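Local coordinates for zinc chaperone AztD (Citrobacter koseri, PDB 6N01), which acts as a periplasmic zinc chaperone, binding zinc ions and handing one directly to the solute-binding protein AztC of the AztABCD zinc transport system, at residues His126-Gln131 with His169-Pro174; Leu117-Lys122 with Ser143-Gly148. All coordinates share one frame; numbering follows the deposited sequence.

Interaction 1 (His126-Gln131 with His169-Pro174); sequences HFVERQ and HGVAVP
Arg130 reaches from the end of strand 124-130 to the carbonyl of Pro174 on the first strand of the next blade. Arg130 CB lies 4.4 Å from Pro174 CG, and CD rests on Val173 CG1. A bend at chi3 (17°) then swings the guanidinium round side-on: Arg130 NE donates to Pro174 O at 3.0 Å and NH2 to the same oxygen at 3.1 Å. That oxygen sits in the guanidinium plane, at its edge; NE comes in almost head-on to the carbonyl, while NH2 uses a lone pair.

Two residues earlier in the strand, Val128 lays CG1 against Pro174 CD (3.7 Å) and CG2 against Val171 CG2. Between the backbones a water donates to His126 O and accepts from Ala172 N, bridging two innermost strands that run nearly parallel, 15° apart. At the start of both segments, His126 NE2 lies 3.4 Å from His169 NE2 in one of two conformers of His126; Asp139 holds His169 ND1. His126 and His169 bind the first high-affinity zinc together with His216, whose ring meets that of His169. One zinc ligand thus comes from each side of the seam between blades, and the forked arginine bond ties the seam's other end.

Interaction 2 (Leu117-Lys122 with Ser143-Gly148); sequences LELTGK and SAQILG
Gln145 supplies the polar link here, its NE2 donating to the backbone oxygen of Thr120 at 2.8 Å with an N-H...O angle of 149°. The acceptor lies close to the plane of the amide, whereas the nitrogen stands 29° off the carbonyl plane of Thr120. An extended chain beyond CG carries the amide across the gap between the strands; the axes of the two segments come no closer than 9.4 Å. On its way it runs alongside Leu119, the two chains pointing in opposite directions, and Gln145 OE1 ends 3.4 Å from Leu119 CG.

The apolar contacts are made by leucines. Leu119 and Leu147 meet tip to tip, CD2 to CD2 at 3.7 Å and CD1 to CD1 at 4.0 Å. Leu147 CD1 also touches Leu117 CD2, more loosely at 4.3 Å. Ile159 packs against Leu119, Gln145 and Leu147 alike.

Strand 113-120 is the outermost strand of one four-stranded sheet and 143-148 the third strand of the next, so side chains join neighbouring propeller blades face to face. The chemistry implies a greasy interface with one directional bond, in which a buried glutamine amide finds a main-chain acceptor at the end of strand 113-120.

Overall arrangement
Both contacts are largely buried, but the centre of interaction 1 lies about 10 Å from the centre of the chain and that of interaction 2 about 18 Å, so they sample inner and outer zones of the propeller. They share the blade made of strands 124-130, 133-138, 143-148 and 160-163: interaction 1 joins its innermost strand to the following blade, interaction 2 its third strand to the preceding one. The two touch where Ala172 CB meets Ala144 CB, 4.1 Å apart. In both, a main-chain oxygen accepts from a long side chain, an arginine nearer the centre and a glutamine farther out; zinc-binding histidines and valines surround the first, leucines the second.

Interaction 1 (His126-Gln131 with His169-Pro174)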
ATOM      1  N   HIS A 126      -6.534   4.618   6.098  0.55 35.69           N
ATOM      2  CA  HIS A 126      -6.209   4.007   4.812  0.55 36.63           C
ATOM      3  C   HIS A 126      -6.158   5.061   3.702  0.55 40.68           C
ATOM      4  O   HIS A 126      -7.038   5.924   3.592  0.55 35.81           O
ATOM      5  CB  HIS A 126      -7.238   2.913   4.477  0.55 35.20           C
ATOM      6  CG  HIS A 126      -6.963   1.581   5.119  0.55 41.95           C
ATOM      7  ND1 HIS A 126      -6.655   0.454   4.387  0.55 47.77           N
ATOM      8  CD2 HIS A 126      -6.969   1.189   6.418  0.55 42.67           C
ATOM      9  CE1 HIS A 126      -6.477  -0.572   5.203  0.55 45.01           C
ATOM     10  NE2 HIS A 126      -6.661  -0.151   6.442  0.55 44.40           N
ATOM     11  N   PHE A 127      -5.099   5.002   2.895  1.00 38.55           N
ATOM     12  CA  PHE A 127      -4.906   5.871   1.747  1.00 30.29           C
ATOM     13  C   PHE A 127      -5.061   5.004   0.518  1.00 39.98           C
ATOM     14  O   PHE A 127      -4.519   3.890   0.486  1.00 33.00           O
ATOM     15  CB  PHE A 127      -3.515   6.502   1.785  1.00 31.68           C
ATOM     16  CG  PHE A 127      -3.115   7.163   0.524  1.00 37.03           C
ATOM     17  CD1 PHE A 127      -2.539   6.417  -0.503  1.00 32.07           C
ATOM     18  CD2 PHE A 127      -3.292   8.524   0.351  1.00 29.84           C
ATOM     19  CE1 PHE A 127      -2.160   7.011  -1.657  1.00 29.07           C
ATOM     20  CE2 PHE A 127      -2.899   9.123  -0.799  1.00 31.90           C
ATOM     21  CZ  PHE A 127      -2.338   8.366  -1.820  1.00 30.51           C
ATOM     22  N   VAL A 128      -5.846   5.473  -0.455  1.00 29.78           N
ATOM     23  CA  VAL A 128      -6.015   4.754  -1.728  1.00 25.81           C
ATOM     24  C   VAL A 128      -5.899   5.748  -2.882  1.00 28.24           C
ATOM     25  O   VAL A 128      -6.740   6.650  -3.009  1.00 29.77           O
ATOM     26  CB  VAL A 128      -7.381   4.036  -1.790  1.00 31.06           C
ATOM     27  CG1 VAL A 128      -7.567   3.320  -3.119  1.00 29.19           C
ATOM     28  CG2 VAL A 128      -7.534   3.095  -0.647  1.00 31.70           C
ATOM     29  N   GLU A 129      -4.951   5.516  -3.794  1.00 31.21           N
ATOM     30  CA  GLU A 129      -4.870   6.320  -5.009  1.00 28.74           C
ATOM     31  C   GLU A 129      -4.953   5.448  -6.256  1.00 32.62           C
ATOM     32  O   GLU A 129      -4.411   4.351  -6.315  1.00 27.99           O
ATOM     33  CB  GLU A 129      -3.594   7.202  -5.051  1.00 27.49           C
ATOM     34  CG  GLU A 129      -3.544   8.141  -6.284  1.00 31.82           C
ATOM     35  CD  GLU A 129      -2.917   7.442  -7.505  1.00 37.09           C
ATOM     36  OE1 GLU A 129      -2.369   6.333  -7.332  1.00 36.98           O
ATOM     37  OE2 GLU A 129      -2.932   7.991  -8.614  1.00 33.00           O
ATOM     38  N   ARG A 130      -5.635   5.990  -7.251  1.00 32.98           N
ATOM     39  CA  ARG A 130      -5.959   5.288  -8.472  1.00 28.68           C
ATOM     40  C   ARG A 130      -6.119   6.292  -9.602  1.00 27.73           C
ATOM     41  O   ARG A 130      -6.957   7.175  -9.535  1.00 25.01           O
ATOM     42  CB  ARG A 130      -7.277   4.555  -8.286  1.00 30.85           C
ATOM     43  CG  ARG A 130      -7.185   3.073  -7.980  1.00 41.15           C
ATOM     44  CD  ARG A 130      -8.558   2.397  -7.891  1.00 34.83           C
ATOM     45  NE  ARG A 130      -9.619   3.194  -8.486  1.00 45.59           N
ATOM     46  CZ  ARG A 130      -9.918   3.201  -9.775  1.00 40.37           C
ATOM     47  NH1 ARG A 130      -9.286   2.405 -10.614  1.00 39.23           N
ATOM     48  NH2 ARG A 130     -10.869   3.995 -10.216  1.00 32.32           N
ATOM     49  N   GLN A 131      -5.311   6.148 -10.634  1.00 29.80           N
ATOM     50  CA  GLN A 131      -5.443   6.987 -11.843  1.00 31.26           C
ATOM     51  C   GLN A 131      -5.474   8.471 -11.471  1.00 28.81           C
ATOM     52  O   GLN A 131      -6.182   9.275 -12.074  1.00 34.90           O
ATOM     53  CB  GLN A 131      -6.686   6.581 -12.661  1.00 26.06           C
ATOM     54  CG  GLN A 131      -6.709   5.096 -12.969  1.00 25.42           C
ATOM     55  CD  GLN A 131      -7.983   4.614 -13.624  1.00 34.87           C
ATOM     56  OE1 GLN A 131      -9.082   5.064 -13.301  1.00 32.53           O
ATOM     57  NE2 GLN A 131      -7.841   3.672 -14.546  1.00 33.97           N
ATOM     58  N   HIS A 169     -12.903   2.558  11.312  1.00 45.99           N
ATOM     59  CA  HIS A 169     -11.667   2.166  10.631  1.00 49.36           C
ATOM     60  C   HIS A 169     -12.060   1.491   9.333  1.00 43.63           C
ATOM     61  O   HIS A 169     -12.359   0.297   9.307  1.00 39.59           O
ATOM     62  CB  HIS A 169     -10.806   1.231  11.467  1.00 49.71           C
ATOM     63  CG  HIS A 169      -9.514   0.877  10.796  1.00 52.32           C
ATOM     64  ND1 HIS A 169      -8.469   1.771  10.663  1.00 49.69           N
ATOM     65  CD2 HIS A 169      -9.136  -0.244  10.139  1.00 58.06           C
ATOM     66  CE1 HIS A 169      -7.490   1.197   9.990  1.00 54.31           C
ATOM     67  NE2 HIS A 169      -7.868  -0.026   9.660  1.00 61.08           N
ATOM     68  N   GLY A 170     -12.076   2.263   8.253  1.00 47.36           N
ATOM     69  CA  GLY A 170     -12.599   1.760   7.010  1.00 40.82           C
ATOM     70  C   GLY A 170     -11.730   2.112   5.829  1.00 41.61           C
ATOM     71  O   GLY A 170     -10.527   2.333   5.989  1.00 34.51           O
ATOM     72  N   VAL A 171     -12.317   2.181   4.636  1.00 37.90           N
ATOM     73  CA  VAL A 171     -11.529   2.411   3.434  1.00 35.15           C
ATOM     74  C   VAL A 171     -12.438   3.040   2.395  1.00 35.11           C
ATOM     75  O   VAL A 171     -13.630   2.713   2.291  1.00 33.52           O
ATOM     76  CB  VAL A 171     -10.866   1.100   2.952  1.00 35.95           C
ATOM     77  CG1 VAL A 171     -11.889   0.052   2.736  1.00 34.75           C
ATOM     78  CG2 VAL A 171      -9.999   1.290   1.724  1.00 38.48           C
ATOM     79  N   ALA A 172     -11.874   3.971   1.640  1.00 35.74           N
ATOM     80  CA  ALA A 172     -12.564   4.562   0.512  1.00 32.60           C
ATOM     81  C   ALA A 172     -11.724   4.358  -0.731  1.00 34.77           C
ATOM     82  O   ALA A 172     -10.521   4.623  -0.706  1.00 25.75           O
ATOM     83  CB  ALA A 172     -12.818   6.038   0.738  1.00 24.28           C
ATOM     84  N   VAL A 173     -12.355   3.894  -1.804  1.00 30.84           N
ATOM     85  CA  VAL A 173     -11.697   3.685  -3.090  1.00 31.34           C
ATOM     86  C   VAL A 173     -12.275   4.703  -4.077  1.00 23.73           C
ATOM     87  O   VAL A 173     -13.497   4.738  -4.257  1.00 25.67           O
ATOM     88  CB  VAL A 173     -11.910   2.250  -3.590  1.00 27.33           C
ATOM     89  CG1 VAL A 173     -11.011   1.938  -4.743  1.00 28.69           C
ATOM     90  CG2 VAL A 173     -11.749   1.265  -2.465  1.00 30.25           C
ATOM     91  N   PRO A 174     -11.465   5.566  -4.705  1.00 23.62           N
ATOM     92  CA  PRO A 174     -12.021   6.614  -5.583  1.00 29.39           C
ATOM     93  C   PRO A 174     -12.218   6.119  -6.998  1.00 29.35           C
ATOM     94  O   PRO A 174     -11.366   5.430  -7.562  1.00 26.64           O
ATOM     95  CB  PRO A 174     -10.938   7.694  -5.550  1.00 32.59           C
ATOM     96  CG  PRO A 174      -9.688   6.936  -5.450  1.00 27.22           C
ATOM     97  CD  PRO A 174     -10.000   5.694  -4.634  1.00 23.01           C
TER
HETATM   98  O   HOH W   1      -9.353   5.013   1.703  1.00 38.83           O

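Interaction 2 (Leu117-Lys122 with Ser143-Gly148)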
ATOM      1  N   LEU A 117       0.503  21.769   0.882  1.00 53.40           N
ATOM      2  CA  LEU A 117      -0.782  21.100   1.010  1.00 52.95           C
ATOM      3  C   LEU A 117      -0.695  20.046   2.107  1.00 46.67           C
ATOM      4  O   LEU A 117       0.231  19.232   2.126  1.00 58.43           O
ATOM      5  CB  LEU A 117      -1.158  20.460  -0.323  1.00 60.57           C
ATOM      6  CG  LEU A 117      -2.574  19.887  -0.482  1.00 57.08           C
ATOM      7  CD1 LEU A 117      -3.021  20.347  -1.854  1.00 62.79           C
ATOM      8  CD2 LEU A 117      -2.726  18.376  -0.375  1.00 52.55           C
ATOM      9  N   GLU A 118      -1.639  20.085   3.039  1.00 42.70           N
ATOM     10  CA  GLU A 118      -1.824  19.065   4.060  1.00 44.18           C
ATOM     11  C   GLU A 118      -3.300  18.756   4.198  1.00 43.38           C
ATOM     12  O   GLU A 118      -4.143  19.639   4.050  1.00 45.50           O
ATOM     13  CB  GLU A 118      -1.313  19.489   5.427  1.00 46.79           C
ATOM     14  CG  GLU A 118       0.180  19.608   5.595  1.00 51.44           C
ATOM     15  CD  GLU A 118       0.515  19.888   7.058  1.00 64.72           C
ATOM     16  OE1 GLU A 118      -0.435  20.206   7.811  1.00 64.62           O
ATOM     17  OE2 GLU A 118       1.693  19.786   7.468  1.00 74.53           O
ATOM     18  N   LEU A 119      -3.603  17.497   4.410  1.00 37.41           N
ATOM     19  CA  LEU A 119      -4.943  17.065   4.760  1.00 38.19           C
ATOM     20  C   LEU A 119      -5.106  16.967   6.276  1.00 44.75           C
ATOM     21  O   LEU A 119      -4.209  16.497   6.986  1.00 40.18           O
ATOM     22  CB  LEU A 119      -5.214  15.726   4.078  1.00 36.56           C
ATOM     23  CG  LEU A 119      -5.840  15.743   2.672  1.00 40.53           C
ATOM     24  CD1 LEU A 119      -5.367  16.863   1.779  1.00 38.20           C
ATOM     25  CD2 LEU A 119      -5.550  14.374   2.018  1.00 36.86           C
ATOM     26  N   THR A 120      -6.256  17.413   6.782  1.00 42.65           N
ATOM     27  CA  THR A 120      -6.468  17.464   8.223  1.00 44.66           C
ATOM     28  C   THR A 120      -7.740  16.723   8.588  1.00 38.01           C
ATOM     29  O   THR A 120      -8.723  16.709   7.841  1.00 35.27           O
ATOM     30  CB  THR A 120      -6.538  18.913   8.759  1.00 49.43           C
ATOM     31  OG1 THR A 120      -7.605  19.627   8.111  1.00 64.74           O
ATOM     32  CG2 THR A 120      -5.219  19.632   8.508  1.00 45.32           C
ATOM     33  N   GLY A 121      -7.688  16.115   9.754  1.00 39.41           N
ATOM     34  CA  GLY A 121      -8.742  15.268  10.261  1.00 40.02           C
ATOM     35  C   GLY A 121      -8.209  14.312  11.303  1.00 42.95           C
ATOM     36  O   GLY A 121      -7.006  14.042  11.399  1.00 43.67           O
ATOM     37  N   LYS A 122      -9.135  13.782  12.098  1.00 45.56           N
ATOM     38  CA  LYS A 122      -8.789  12.901  13.204  1.00 44.66           C
ATOM     39  C   LYS A 122      -8.410  11.517  12.712  1.00 48.02           C
ATOM     40  O   LYS A 122      -9.227  10.836  12.079  1.00 46.00           O
ATOM     41  CB  LYS A 122      -9.942  12.794  14.194  1.00 47.27           C
ATOM     42  CG  LYS A 122     -10.053  14.010  15.105  1.00 65.02           C
ATOM     43  CD  LYS A 122     -11.483  14.326  15.505  1.00 74.39           C
ATOM     44  CE  LYS A 122     -11.525  15.610  16.315  1.00 83.23           C
ATOM     45  NZ  LYS A 122     -12.891  15.927  16.806  1.00 94.86           N
ATOM     46  N   SER A 143     -16.386  11.686   7.480  1.00 37.38           N
ATOM     47  CA  SER A 143     -16.130  11.887   6.069  1.00 38.60           C
ATOM     48  C   SER A 143     -14.757  11.360   5.684  1.00 45.94           C
ATOM     49  O   SER A 143     -13.833  11.316   6.505  1.00 40.08           O
ATOM     50  CB  SER A 143     -16.178  13.360   5.709  1.00 41.78           C
ATOM     51  OG  SER A 143     -17.502  13.834   5.844  1.00 54.70           O
ATOM     52  N   ALA A 144     -14.659  10.961   4.416  1.00 37.19           N
ATOM     53  CA  ALA A 144     -13.413  10.719   3.718  1.00 34.73           C
ATOM     54  C   ALA A 144     -13.187  11.868   2.748  1.00 34.98           C
ATOM     55  O   ALA A 144     -14.145  12.481   2.247  1.00 40.76           O
ATOM     56  CB  ALA A 144     -13.469   9.384   2.980  1.00 29.57           C
ATOM     57  N   GLN A 145     -11.921  12.132   2.441  1.00 31.35           N
ATOM     58  CA  GLN A 145     -11.523  13.277   1.626  1.00 29.52           C
ATOM     59  C   GLN A 145     -11.030  12.765   0.279  1.00 33.55           C
ATOM     60  O   GLN A 145     -10.136  11.928   0.225  1.00 31.50           O
ATOM     61  CB  GLN A 145     -10.439  14.084   2.337  1.00 27.97           C
ATOM     62  CG  GLN A 145     -10.907  14.611   3.679  1.00 34.85           C
ATOM     63  CD  GLN A 145      -9.921  15.485   4.394  1.00 35.56           C
ATOM     64  OE1 GLN A 145      -9.020  16.059   3.792  1.00 38.66           O
ATOM     65  NE2 GLN A 145     -10.135  15.656   5.695  1.00 45.13           N
ATOM     66  N   ILE A 146     -11.636  13.231  -0.800  1.00 28.65           N
ATOM     67  CA  ILE A 146     -11.271  12.833  -2.145  1.00 34.23           C
ATOM     68  C   ILE A 146     -10.633  14.037  -2.820  1.00 37.45           C
ATOM     69  O   ILE A 146     -11.145  15.163  -2.729  1.00 27.98           O
ATOM     70  CB  ILE A 146     -12.483  12.315  -2.945  1.00 37.01           C
ATOM     71  CG1 ILE A 146     -12.804  10.845  -2.622  1.00 35.49           C
ATOM     72  CG2 ILE A 146     -12.224  12.402  -4.405  1.00 35.71           C
ATOM     73  CD1 ILE A 146     -13.026  10.538  -1.214  1.00 42.79           C
ATOM     74  N   LEU A 147      -9.521  13.808  -3.493  1.00 33.64           N
ATOM     75  CA  LEU A 147      -8.843  14.881  -4.208  1.00 37.51           C
ATOM     76  C   LEU A 147      -8.133  14.260  -5.409  1.00 30.03           C
ATOM     77  O   LEU A 147      -8.301  13.071  -5.685  1.00 34.33           O
ATOM     78  CB  LEU A 147      -7.922  15.647  -3.247  1.00 34.50           C
ATOM     79  CG  LEU A 147      -6.854  14.892  -2.454  1.00 40.60           C
ATOM     80  CD1 LEU A 147      -5.777  15.897  -2.041  1.00 40.59           C
ATOM     81  CD2 LEU A 147      -7.400  14.248  -1.223  1.00 38.73           C
ATOM     82  N   GLY A 148      -7.354  15.069  -6.128  1.00 26.90           N
ATOM     83  CA  GLY A 148      -6.767  14.654  -7.394  1.00 31.42           C
ATOM     84  C   GLY A 148      -5.290  14.983  -7.394  1.00 36.61           C
ATOM     85  O   GLY A 148      -4.896  16.046  -6.935  1.00 31.60           O
TER